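Local coordinates for protein pullulanase (Bacillus acidopullulyticus, PDB 2WAN) that hydrolyses the alpha-1,6-glucosidic linkages of pullulan and, as a starch-debranching glycoside hydrolase, probably those of branched starch polysaccharides, at residues 627-632 with 664-669; 646-651 with 674-679. All coordinates share one frame; numbering follows the deposited sequence.

Contact 1. Residues 627-632 with 664-669; sequences LGKDTM and QLVTKG. With ACT (acetate ion), chain O.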
loop_
_atom_site.group_PDB
_atom_site.type_symbol
_atom_site.label_atom_id
_atom_site.label_comp_id
_atom_site.label_asym_id
_atom_site.label_seq_id
_atom_site.Cartn_x
_atom_site.Cartn_y
_atom_site.Cartn_z
ATOM N N LEU A 627 0.542 -3.053 3.684
ATOM C CA LEU A 627 1.059 -2.370 4.883
ATOM C C LEU A 627 0.189 -2.608 6.113
ATOM O O LEU A 627 0.678 -2.542 7.247
ATOM C CB LEU A 627 1.265 -0.875 4.618
ATOM C CG LEU A 627 2.226 -0.582 3.449
ATOM C CD1 LEU A 627 2.341 0.925 3.247
ATOM C CD2 LEU A 627 3.631 -1.216 3.659
ATOM N N GLY A 628 -1.087 -2.918 5.888
ATOM C CA GLY A 628 -2.007 -3.245 6.980
ATOM C C GLY A 628 -2.728 -2.048 7.582
ATOM O O GLY A 628 -2.200 -0.920 7.610
ATOM N N LYS A 629 -3.942 -2.296 8.069
ATOM C CA LYS A 629 -4.796 -1.253 8.662
ATOM C C LYS A 629 -4.160 -0.557 9.848
ATOM O O LYS A 629 -4.158 0.666 9.913
ATOM C CB LYS A 629 -6.155 -1.822 9.101
ATOM C CG LYS A 629 -7.123 -2.104 7.983
ATOM C CD LYS A 629 -8.256 -3.021 8.463
ATOM C CE LYS A 629 -9.212 -2.317 9.399
ATOM N NZ LYS A 629 -10.381 -3.216 9.703
ATOM N N ASP A 630 -3.631 -1.339 10.795
ATOM C CA ASP A 630 -3.061 -0.778 12.006
ATOM C C ASP A 630 -1.910 0.161 11.690
ATOM O O ASP A 630 -1.816 1.257 12.243
ATOM C CB ASP A 630 -2.611 -1.902 12.949
ATOM C CG ASP A 630 -3.796 -2.626 13.597
ATOM O OD1 ASP A 630 -4.953 -2.197 13.401
ATOM O OD2 ASP A 630 -3.562 -3.628 14.306
ATOM N N THR A 631 -1.063 -0.269 10.762
ATOM C CA THR A 631 0.062 0.546 10.308
ATOM C C THR A 631 -0.380 1.836 9.604
ATOM O O THR A 631 0.142 2.913 9.897
ATOM C CB THR A 631 1.008 -0.287 9.428
ATOM O OG1 THR A 631 1.571 -1.342 10.228
ATOM C CG2 THR A 631 2.157 0.563 8.846
ATOM N N MET A 632 -1.352 1.736 8.697
ATOM C CA MET A 632 -1.831 2.929 7.984
ATOM C C MET A 632 -2.515 3.935 8.916
ATOM O O MET A 632 -2.413 5.140 8.732
ATOM C CB MET A 632 -2.775 2.555 6.838
ATOM C CG MET A 632 -2.129 1.803 5.668
ATOM S SD MET A 632 -0.557 2.502 5.104
ATOM C CE MET A 632 -0.945 4.218 4.868
ATOM N N GLN A 664 -6.482 -7.675 8.068
ATOM C CA GLN A 664 -5.618 -6.497 8.207
ATOM C C GLN A 664 -5.274 -5.848 6.864
ATOM O O GLN A 664 -4.852 -4.687 6.828
ATOM C CB GLN A 664 -4.354 -6.809 9.030
ATOM C CG GLN A 664 -4.553 -6.643 10.561
ATOM C CD GLN A 664 -4.841 -5.187 10.984
ATOM O OE1 GLN A 664 -4.091 -4.261 10.658
ATOM N NE2 GLN A 664 -5.923 -4.993 11.720
ATOM N N LEU A 665 -5.475 -6.578 5.768
ATOM C CA LEU A 665 -5.146 -6.050 4.434
ATOM C C LEU A 665 -6.014 -4.838 4.142
ATOM O O LEU A 665 -7.221 -4.858 4.397
ATOM C CB LEU A 665 -5.316 -7.110 3.346
ATOM C CG LEU A 665 -4.300 -8.257 3.300
ATOM C CD1 LEU A 665 -4.763 -9.305 2.310
ATOM C CD2 LEU A 665 -2.886 -7.765 2.932
ATOM N N VAL A 666 -5.397 -3.766 3.638
ATOM C CA VAL A 666 -6.171 -2.556 3.338
ATOM C C VAL A 666 -6.763 -2.633 1.927
ATOM O O VAL A 666 -6.295 -1.980 0.986
ATOM C CB VAL A 666 -5.372 -1.238 3.537
ATOM C CG1 VAL A 666 -6.336 -0.029 3.615
ATOM C CG2 VAL A 666 -4.502 -1.309 4.797
ATOM N N THR A 667 -7.801 -3.456 1.797
ATOM C CA THR A 667 -8.604 -3.534 0.567
ATOM C C THR A 667 -9.715 -2.473 0.637
ATOM O O THR A 667 -9.864 -1.808 1.653
ATOM C CB THR A 667 -9.210 -4.949 0.408
ATOM O OG1 THR A 667 -9.836 -5.327 1.638
ATOM C CG2 THR A 667 -8.119 -5.957 0.079
ATOM N N LYS A 668 -10.462 -2.276 -0.452
ATOM C CA LYS A 668 -11.475 -1.220 -0.468
ATOM C C LYS A 668 -12.522 -1.434 0.625
ATOM O O LYS A 668 -13.061 -2.542 0.780
ATOM C CB LYS A 668 -12.141 -1.108 -1.847
ATOM C CG LYS A 668 -11.184 -0.716 -2.985
ATOM C CD LYS A 668 -11.966 -0.277 -4.228
ATOM C CE LYS A 668 -12.732 -1.462 -4.871
ATOM N NZ LYS A 668 -11.827 -2.530 -5.379
ATOM N N GLY A 669 -12.796 -0.379 1.381
ATOM C CA GLY A 669 -13.709 -0.446 2.537
ATOM C C GLY A 669 -12.912 -0.421 3.836
ATOM O O GLY A 669 -13.364 0.115 4.845
HETATM C C ACT O . -0.632 -4.356 10.296
HETATM O O ACT O . -0.718 -3.100 10.274
HETATM O OXT ACT O . -1.675 -5.017 10.486
HETATM C CH3 ACT O . 0.657 -5.064 10.085
#

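Contact 2. Residues 646-651 with 674-679; sequences IVLYGE and LGIGVF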
loop_
_atom_site.group_PDB
_atom_site.type_symbol
_atom_site.label_atom_id
_atom_site.label_comp_id
_atom_site.label_asym_id
_atom_site.label_seq_id
_atom_site.Cartn_x
_atom_site.Cartn_y
_atom_site.Cartn_z
ATOM N N ILE A 646 -1.914 16.911 5.254
ATOM C CA ILE A 646 -1.137 15.910 4.507
ATOM C C ILE A 646 -2.094 14.870 3.889
ATOM O O ILE A 646 -3.023 14.400 4.550
ATOM C CB ILE A 646 -0.032 15.266 5.391
ATOM C CG1 ILE A 646 1.070 16.305 5.648
ATOM C CG2 ILE A 646 0.568 14.027 4.707
ATOM C CD1 ILE A 646 2.175 15.878 6.651
ATOM N N VAL A 647 -1.874 14.536 2.619
ATOM C CA VAL A 647 -2.772 13.625 1.882
ATOM C C VAL A 647 -2.091 12.281 1.689
ATOM O O VAL A 647 -0.944 12.221 1.230
ATOM C CB VAL A 647 -3.171 14.214 0.514
ATOM C CG1 VAL A 647 -4.095 13.246 -0.259
ATOM C CG2 VAL A 647 -3.848 15.571 0.701
ATOM N N LEU A 648 -2.797 11.215 2.064
ATOM C CA LEU A 648 -2.248 9.870 2.097
ATOM C C LEU A 648 -3.191 8.916 1.390
ATOM O O LEU A 648 -4.392 8.919 1.675
ATOM C CB LEU A 648 -2.069 9.406 3.549
ATOM C CG LEU A 648 -1.280 10.372 4.430
ATOM C CD1 LEU A 648 -1.496 10.035 5.915
ATOM C CD2 LEU A 648 0.208 10.373 4.047
ATOM N N TYR A 649 -2.660 8.102 0.485
ATOM C CA TYR A 649 -3.524 7.164 -0.270
ATOM C C TYR A 649 -2.665 6.079 -0.903
ATOM O O TYR A 649 -1.424 6.151 -0.873
ATOM C CB TYR A 649 -4.354 7.919 -1.343
ATOM C CG TYR A 649 -3.475 8.744 -2.239
ATOM C CD1 TYR A 649 -3.044 10.024 -1.843
ATOM C CD2 TYR A 649 -3.015 8.228 -3.454
ATOM C CE1 TYR A 649 -2.190 10.785 -2.648
ATOM C CE2 TYR A 649 -2.160 8.970 -4.267
ATOM C CZ TYR A 649 -1.745 10.245 -3.862
ATOM O OH TYR A 649 -0.892 10.977 -4.666
ATOM N N GLY A 650 -3.309 5.055 -1.461
ATOM C CA GLY A 650 -2.544 4.000 -2.121
ATOM C C GLY A 650 -3.389 2.914 -2.744
ATOM O O GLY A 650 -4.616 3.008 -2.740
ATOM N N GLU A 651 -2.726 1.887 -3.273
ATOM C CA GLU A 651 -3.422 0.804 -3.988
ATOM C C GLU A 651 -4.032 -0.207 -3.018
ATOM O O GLU A 651 -3.310 -0.795 -2.194
ATOM C CB GLU A 651 -2.464 0.073 -4.913
ATOM C CG GLU A 651 -1.824 0.947 -5.979
ATOM C CD GLU A 651 -0.742 0.192 -6.733
ATOM O OE1 GLU A 651 0.249 -0.280 -6.104
ATOM O OE2 GLU A 651 -0.878 0.080 -7.971
ATOM N N LEU A 674 -9.979 6.246 8.405
ATOM C CA LEU A 674 -8.544 6.253 8.764
ATOM C C LEU A 674 -7.790 7.511 8.343
ATOM O O LEU A 674 -6.638 7.720 8.762
ATOM C CB LEU A 674 -7.827 5.026 8.207
ATOM C CG LEU A 674 -8.302 3.666 8.723
ATOM C CD1 LEU A 674 -7.335 2.574 8.243
ATOM C CD2 LEU A 674 -8.466 3.664 10.252
ATOM N N GLY A 675 -8.409 8.331 7.498
ATOM C CA GLY A 675 -7.743 9.554 6.994
ATOM C C GLY A 675 -6.829 9.263 5.810
ATOM O O GLY A 675 -5.861 9.990 5.555
ATOM N N ILE A 676 -7.158 8.197 5.083
ATOM C CA ILE A 676 -6.410 7.776 3.894
ATOM C C ILE A 676 -7.372 7.381 2.770
ATOM O O ILE A 676 -8.529 7.038 3.019
ATOM C CB ILE A 676 -5.471 6.568 4.192
ATOM C CG1 ILE A 676 -6.276 5.256 4.322
ATOM C CG2 ILE A 676 -4.529 6.848 5.409
ATOM C CD1 ILE A 676 -5.428 3.982 4.619
ATOM N N GLY A 677 -6.882 7.442 1.539
ATOM C CA GLY A 677 -7.672 7.092 0.352
ATOM C C GLY A 677 -7.176 5.881 -0.406
ATOM O O GLY A 677 -6.033 5.440 -0.228
ATOM N N VAL A 678 -8.047 5.304 -1.238
ATOM C CA VAL A 678 -7.662 4.150 -2.059
ATOM C C VAL A 678 -7.974 4.402 -3.527
ATOM O O VAL A 678 -8.988 5.002 -3.848
ATOM C CB VAL A 678 -8.329 2.822 -1.586
ATOM C CG1 VAL A 678 -7.836 2.455 -0.203
ATOM C CG2 VAL A 678 -9.883 2.933 -1.606
ATOM N N PHE A 679 -7.092 3.949 -4.409
ATOM C CA PHE A 679 -7.349 4.020 -5.837
ATOM C C PHE A 679 -8.614 3.239 -6.153
ATOM O O PHE A 679 -8.790 2.094 -5.705
ATOM C CB PHE A 679 -6.174 3.449 -6.627
ATOM C CG PHE A 679 -5.051 4.414 -6.779
ATOM C CD1 PHE A 679 -5.147 5.459 -7.705
ATOM C CD2 PHE A 679 -3.919 4.310 -5.981
ATOM C CE1 PHE A 679 -4.105 6.407 -7.856
ATOM C CE2 PHE A 679 -2.872 5.239 -6.133
ATOM C CZ PHE A 679 -2.963 6.266 -7.073
HETATM O O HOH W 1 -5.465 11.602 3.299
#

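Contact 1. Residues 627-632 with 664-669
Q664 sets its amide over one face of the D630 carboxylate, the planes 51° apart and the side chains crossing at about a right angle. Q664 OE1 lies over the carboxylate face, 3.4 Å from D630 CG, and NE2 is above the same face, giving a weak bond of 3.4 Å from Q664 NE2 to D630 OD1. At the amide's edge, D630 N donates in the carbonyl plane to Q664 OE1 over 3.0 Å, with an N-H...O angle of 165°. Acetate, probably from the crystallisation liquor, comes to this oxygen from a position tilted out of the amide plane. Its OXT is 2.5 Å from Q664 OE1, so close that the acetate probably carries a proton. The other carboxylate oxygen, acetate O, accepts from T631 N and from T631 OG1, the latter also bonded to Q600. The setting is a helix N terminus in the catalytic (beta/alpha)8 barrel: G628 is the N-cap residue of helix 629-642, and the loop after strand 647-650 supplies acceptors to the first turn. Thus K629 N donates to Q664 O at 2.8 Å, in the carbonyl plane, while K629 NZ turns to Q670. Glycine suits position 628 because its backbone angles would jam a CB against the preceding carbonyl; a CB would also run into the bound acetate as it lies in this crystal. Next to these polar contacts, V666 has CG2 anti to its carbonyl carbon, which puts this methyl 3.4 Å from G628 C. The same methyl reaches M632 CG at 4.0 Å, the two side chains crossing at about a right angle, and the V666 backbone is bonded to A625.

Contact 2. Residues 646-651 with 674-679
Y649 holds CG between its backbone N and carbonyl carbon (chi1 54°), whereas F679 has CG beside its backbone N (chi1 -81°), and from these two positions the rings meet as an offset edge-to-face pair. The residues belong to adjacent parallel strands, 647-650 and 677-679, the fifth and sixth of the eight-stranded barrel that family members share as a TIM-barrel catalytic domain. The Y649 edge is turned toward the F679 face, centroids 5.8 Å apart and planes at 76°. Y649 OH reaches across to Q487 and N549 on other barrel strands, fixing the tyrosine inside the barrel. F679 also makes edge-to-face pairs with F775 and Y731 and lays CD2 against E651 CG at 4.0 Å; an alanine in place of F679 would probably open a gap among these rings and leave the Y649 edge without its aromatic face. E651 sends its carboxylate to R620 and L623 N. In the backbone, G677 N donates to L648 O, G650 N to G677 O, and F679 N to G650 O. G677 lies beside Y649, where a CB would be tight against the tyrosine's own. Toward helix 629-642, L648 CB touches I676 CG2 at 4.0 Å. At the N-terminal end of the pairing, before the G677 N to L648 O bond, a water accepts from L648 N at 3.0 Å and donates to G675 O at 2.8 Å.

Overall arrangement
Following the chain, strand 618-621 leads to segment 627-632, where helix 629-642 begins; the helix runs back to strand 647-650, and a long excursion without helix or strand passes through 664-669 before strand 677-679. Contact 1 closes a loop of 31 intervening residues and contact 2 one of 22. Their segments alternate, so the two closures cross: contact 2 opens within the first loop and shuts after it. One ties a helix start to the excursion, the other joins neighbouring barrel strands. Their centres are about 11 Å apart, and they touch where M632 CB packs on I676 CD1 at 3.7 Å and K668 CG approaches V678 CG2.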